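Local coordinates for protein arabinogalactan endo-1,4-beta-galactosidase (Ignisphaera aggregans, PDB 7OSK) that probably hydrolyses internal beta-1,4-galactosidic linkages of arabinogalactan, this chain carrying the catalytic family 53 domain of a longer protein, at residues Lys68-Leu79 with Phe378-Lys389. Numbering follows the deposited sequence.
Sequences KYYDENGVERDL and FDFNGRALPSLK
Y70 O is gripped twice by the 378-389 loop: A384 N donates to it at 2.8 Å, and the CA-H of R383 adds a weaker contact. Y70 N returns a bond to G382 O (2.9 Å), so Y70 and R383 form a single parallel beta bridge. G382 ends the type I turn from D379 with positive phi, easiest without a side chain, while the A384 CB points toward the 68-79 loop and meets Y70 O, where a compact side chain suits the close backbones. Extended from CG to NE, R383 reaches the D71-G74 turn, where NH2 bonds to E72 O (3.0 Å) and one guanidinium face lies against N73 O and G74 CA. E72 sends CG anti to its backbone N (chi1 -178°) and bends at chi2, bringing OE2 within 3.4 Å of K389 NZ in a weak salt bridge. With an alanine here, K389 is likely to lose this carboxylate and a gap to open beside P386. Y69 points CD1 at the centre of the F378 face, a T-shaped pair with planes at 71°, and L79 CD1 packs on F378 CZ; Y69 OH bonds to T355 O. With the Y69 and F378 side chains about 9 Å from those of the calcium ligands N370 and E373, respectively, the contact joins the loop between helices 59-65 and 79-85 to that after strand 346-352, the last of the (beta/alpha)8 TIM barrel.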
loop_
_atom_site.group_PDB
_atom_site.type_symbol
_atom_site.label_atom_id
_atom_site.label_comp_id
_atom_site.label_asym_id
_atom_site.label_seq_id
_atom_site.Cartn_x
_atom_site.Cartn_y
_atom_site.Cartn_z
ATOM N N LYS A 68 -7.001 15.978 13.133
ATOM C CA LYS A 68 -6.113 17.054 12.696
ATOM C C LYS A 68 -4.658 16.598 12.620
ATOM O O LYS A 68 -4.180 15.871 13.490
ATOM C CB LYS A 68 -6.226 18.250 13.646
ATOM C CG LYS A 68 -7.606 18.892 13.689
ATOM C CD LYS A 68 -7.665 20.000 14.734
ATOM C CE LYS A 68 -9.020 20.690 14.752
ATOM N NZ LYS A 68 -9.310 21.402 13.476
ATOM N N TYR A 69 -3.963 17.042 11.574
ATOM C CA TYR A 69 -2.542 16.755 11.394
ATOM C C TYR A 69 -1.709 18.017 11.598
ATOM O O TYR A 69 -2.091 19.103 11.156
ATOM C CB TYR A 69 -2.277 16.177 10.004
ATOM C CG TYR A 69 -2.856 14.798 9.797
ATOM C CD1 TYR A 69 -2.130 13.662 10.129
ATOM C CD2 TYR A 69 -4.128 14.631 9.269
ATOM C CE1 TYR A 69 -2.654 12.401 9.943
ATOM C CE2 TYR A 69 -4.661 13.372 9.079
ATOM C CZ TYR A 69 -3.921 12.261 9.416
ATOM O OH TYR A 69 -4.450 11.005 9.226
ATOM N N TYR A 70 -0.569 17.861 12.266
ATOM C CA TYR A 70 0.316 18.982 12.569
ATOM C C TYR A 70 1.719 18.735 12.016
ATOM O O TYR A 70 2.204 17.602 12.007
ATOM C CB TYR A 70 0.372 19.218 14.079
ATOM C CG TYR A 70 -0.988 19.447 14.702
ATOM C CD1 TYR A 70 -1.796 18.379 15.066
ATOM C CD2 TYR A 70 -1.463 20.732 14.923
ATOM C CE1 TYR A 70 -3.038 18.585 15.632
ATOM C CE2 TYR A 70 -2.703 20.945 15.487
ATOM C CZ TYR A 70 -3.486 19.870 15.839
ATOM O OH TYR A 70 -4.723 20.080 16.404
ATOM N N ASP A 71 2.362 19.803 11.554
ATOM C CA ASP A 71 3.681 19.707 10.935
ATOM C C ASP A 71 4.775 19.529 11.986
ATOM O O ASP A 71 4.486 19.322 13.165
ATOM C CB ASP A 71 3.959 20.953 10.089
ATOM C CG ASP A 71 3.984 22.224 10.914
ATOM O OD1 ASP A 71 3.535 22.183 12.079
ATOM O OD2 ASP A 71 4.445 23.265 10.401
ATOM N N GLU A 72 6.028 19.620 11.549
ATOM C CA GLU A 72 7.174 19.434 12.434
ATOM C C GLU A 72 7.160 20.433 13.588
ATOM O O GLU A 72 7.594 20.119 14.697
ATOM C CB GLU A 72 8.480 19.564 11.642
ATOM C CG GLU A 72 9.754 19.351 12.460
ATOM C CD GLU A 72 9.952 17.906 12.897
ATOM O OE1 GLU A 72 9.092 17.056 12.580
ATOM O OE2 GLU A 72 10.975 17.620 13.555
ATOM N N ASN A 73 6.660 21.635 13.322
ATOM C CA ASN A 73 6.586 22.671 14.344
ATOM C C ASN A 73 5.382 22.482 15.265
ATOM O O ASN A 73 5.321 23.066 16.346
ATOM C CB ASN A 73 6.537 24.053 13.692
ATOM C CG ASN A 73 7.859 24.447 13.062
ATOM O OD1 ASN A 73 8.928 24.149 13.596
ATOM N ND2 ASN A 73 7.793 25.119 11.917
ATOM N N GLY A 74 4.426 21.666 14.830
ATOM C CA GLY A 74 3.276 21.326 15.649
ATOM C C GLY A 74 2.068 22.214 15.415
ATOM O O GLY A 74 1.159 22.261 16.246
ATOM N N VAL A 75 2.055 22.913 14.282
ATOM C CA VAL A 75 0.932 23.772 13.916
ATOM C C VAL A 75 0.067 23.050 12.882
ATOM O O VAL A 75 0.572 22.245 12.100
ATOM C CB VAL A 75 1.416 25.142 13.363
ATOM C CG1 VAL A 75 1.824 25.042 11.891
ATOM C CG2 VAL A 75 0.344 26.203 13.552
ATOM N N GLU A 76 -1.232 23.340 12.876
ATOM C CA GLU A 76 -2.166 22.608 12.025
ATOM C C GLU A 76 -1.978 22.958 10.554
ATOM O O GLU A 76 -1.980 24.130 10.176
ATOM C CB GLU A 76 -3.611 22.889 12.443
ATOM C CG GLU A 76 -4.646 22.125 11.624
ATOM C CD GLU A 76 -6.071 22.408 12.060
ATOM O OE1 GLU A 76 -6.258 23.094 13.087
ATOM O OE2 GLU A 76 -7.005 21.945 11.371
ATOM N N ARG A 77 -1.817 21.927 9.728
ATOM C CA ARG A 77 -1.607 22.096 8.293
ATOM C C ARG A 77 -2.422 21.081 7.500
ATOM O O ARG A 77 -2.974 20.132 8.060
ATOM C CB ARG A 77 -0.127 21.935 7.936
ATOM C CG ARG A 77 0.817 22.878 8.662
ATOM C CD ARG A 77 1.196 24.072 7.811
ATOM N NE ARG A 77 1.801 23.671 6.544
ATOM C CZ ARG A 77 3.060 23.262 6.407
ATOM N NH1 ARG A 77 3.863 23.189 7.460
ATOM N NH2 ARG A 77 3.515 22.922 5.210
ATOM N N ASP A 78 -2.492 21.287 6.189
ATOM C CA ASP A 78 -3.047 20.288 5.290
ATOM C C ASP A 78 -2.102 19.091 5.271
ATOM O O ASP A 78 -0.900 19.255 5.066
ATOM C CB ASP A 78 -3.225 20.865 3.884
ATOM C CG ASP A 78 -4.072 19.982 2.984
ATOM O OD1 ASP A 78 -4.020 18.739 3.129
ATOM O OD2 ASP A 78 -4.789 20.536 2.122
ATOM N N LEU A 79 -2.645 17.898 5.493
ATOM C CA LEU A 79 -1.834 16.683 5.571
ATOM C C LEU A 79 -0.915 16.522 4.364
ATOM O O LEU A 79 0.273 16.243 4.515
ATOM C CB LEU A 79 -2.736 15.453 5.701
ATOM C CG LEU A 79 -2.058 14.088 5.555
ATOM C CD1 LEU A 79 -0.987 13.887 6.615
ATOM C CD2 LEU A 79 -3.091 12.983 5.621
ATOM N N PHE A 378 3.095 9.785 12.293
ATOM C CA PHE A 378 2.617 10.869 13.145
ATOM C C PHE A 378 2.378 10.313 14.545
ATOM O O PHE A 378 2.065 9.131 14.692
ATOM C CB PHE A 378 1.324 11.477 12.593
ATOM C CG PHE A 378 1.476 12.113 11.242
ATOM C CD1 PHE A 378 1.484 11.340 10.095
ATOM C CD2 PHE A 378 1.595 13.489 11.118
ATOM C CE1 PHE A 378 1.618 11.923 8.848
ATOM C CE2 PHE A 378 1.730 14.079 9.873
ATOM C CZ PHE A 378 1.740 13.294 8.737
ATOM N N ASP A 379 2.519 11.148 15.572
ATOM C CA ASP A 379 2.272 10.689 16.936
ATOM C C ASP A 379 0.776 10.705 17.245
ATOM O O ASP A 379 -0.043 11.017 16.379
ATOM C CB ASP A 379 3.050 11.532 17.959
ATOM C CG ASP A 379 2.676 13.008 17.937
ATOM O OD1 ASP A 379 1.512 13.353 17.638
ATOM O OD2 ASP A 379 3.565 13.831 18.242
ATOM N N PHE A 380 0.430 10.376 18.484
ATOM C CA PHE A 380 -0.965 10.244 18.887
ATOM C C PHE A 380 -1.695 11.580 18.815
ATOM O O PHE A 380 -2.906 11.626 18.600
ATOM C CB PHE A 380 -1.053 9.668 20.303
ATOM C CG PHE A 380 -0.272 8.394 20.486
ATOM C CD1 PHE A 380 -0.019 7.561 19.409
ATOM C CD2 PHE A 380 0.212 8.031 21.732
ATOM C CE1 PHE A 380 0.700 6.393 19.570
ATOM C CE2 PHE A 380 0.931 6.858 21.899
ATOM C CZ PHE A 380 1.175 6.041 20.816
ATOM N N ASN A 381 -0.949 12.665 18.989
ATOM C CA ASN A 381 -1.521 14.003 18.920
ATOM C C ASN A 381 -1.601 14.511 17.481
ATOM O O ASN A 381 -1.946 15.667 17.237
ATOM C CB ASN A 381 -0.702 14.966 19.778
ATOM C CG ASN A 381 -0.654 14.546 21.236
ATOM O OD1 ASN A 381 -1.640 14.051 21.784
ATOM N ND2 ASN A 381 0.499 14.735 21.869
ATOM N N GLY A 382 -1.282 13.637 16.530
ATOM C CA GLY A 382 -1.401 13.961 15.121
ATOM C C GLY A 382 -0.239 14.780 14.596
ATOM O O GLY A 382 -0.265 15.245 13.459
ATOM N N ARG A 383 0.785 14.956 15.425
ATOM C CA ARG A 383 1.947 15.748 15.047
ATOM C C ARG A 383 2.969 14.898 14.299
ATOM O O ARG A 383 3.195 13.735 14.635
ATOM C CB ARG A 383 2.579 16.380 16.288
ATOM C CG ARG A 383 3.858 17.152 16.026
ATOM C CD ARG A 383 4.273 17.928 17.263
ATOM N NE ARG A 383 5.514 18.672 17.061
ATOM C CZ ARG A 383 5.964 19.616 17.884
ATOM N NH1 ARG A 383 5.274 19.945 18.969
ATOM N NH2 ARG A 383 7.104 20.237 17.617
ATOM N N ALA A 384 3.577 15.490 13.275
ATOM C CA ALA A 384 4.548 14.786 12.446
ATOM C C ALA A 384 5.774 14.381 13.255
ATOM O O ALA A 384 6.415 15.214 13.894
ATOM C CB ALA A 384 4.960 15.655 11.266
ATOM N N LEU A 385 6.092 13.091 13.225
ATOM C CA LEU A 385 7.300 12.591 13.862
ATOM C C LEU A 385 8.521 13.090 13.098
ATOM O O LEU A 385 8.457 13.266 11.882
ATOM C CB LEU A 385 7.293 11.063 13.907
ATOM C CG LEU A 385 6.144 10.416 14.682
ATOM C CD1 LEU A 385 6.148 8.907 14.483
ATOM C CD2 LEU A 385 6.228 10.757 16.163
ATOM N N PRO A 386 9.640 13.318 13.803
ATOM C CA PRO A 386 10.842 13.790 13.106
ATOM C C PRO A 386 11.413 12.759 12.132
ATOM O O PRO A 386 12.348 13.076 11.399
ATOM C CB PRO A 386 11.828 14.073 14.247
ATOM C CG PRO A 386 11.332 13.279 15.404
ATOM C CD PRO A 386 9.845 13.217 15.259
ATOM N N SER A 387 10.854 11.551 12.126
ATOM C CA SER A 387 11.291 10.505 11.204
ATOM C C SER A 387 10.566 10.597 9.863
ATOM O O SER A 387 10.824 9.810 8.955
ATOM C CB SER A 387 11.072 9.121 11.824
ATOM O OG SER A 387 9.731 8.952 12.246
ATOM N N LEU A 388 9.658 11.559 9.743
ATOM C CA LEU A 388 8.937 11.773 8.494
ATOM C C LEU A 388 9.844 12.446 7.470
ATOM O O LEU A 388 9.545 12.453 6.278
ATOM C CB LEU A 388 7.683 12.619 8.736
ATOM C CG LEU A 388 6.751 12.861 7.545
ATOM C CD1 LEU A 388 6.235 11.557 6.952
ATOM C CD2 LEU A 388 5.595 13.747 7.963
ATOM N N LYS A 389 10.954 13.005 7.944
ATOM C CA LYS A 389 11.921 13.667 7.074
ATOM C C LYS A 389 12.852 12.662 6.402
ATOM O O LYS A 389 13.786 13.045 5.698
ATOM C CB LYS A 389 12.752 14.679 7.866
ATOM C CG LYS A 389 11.944 15.780 8.522
ATOM C CD LYS A 389 12.836 16.665 9.377
ATOM C CE LYS A 389 12.048 17.778 10.044
ATOM N NZ LYS A 389 12.909 18.598 10.941
#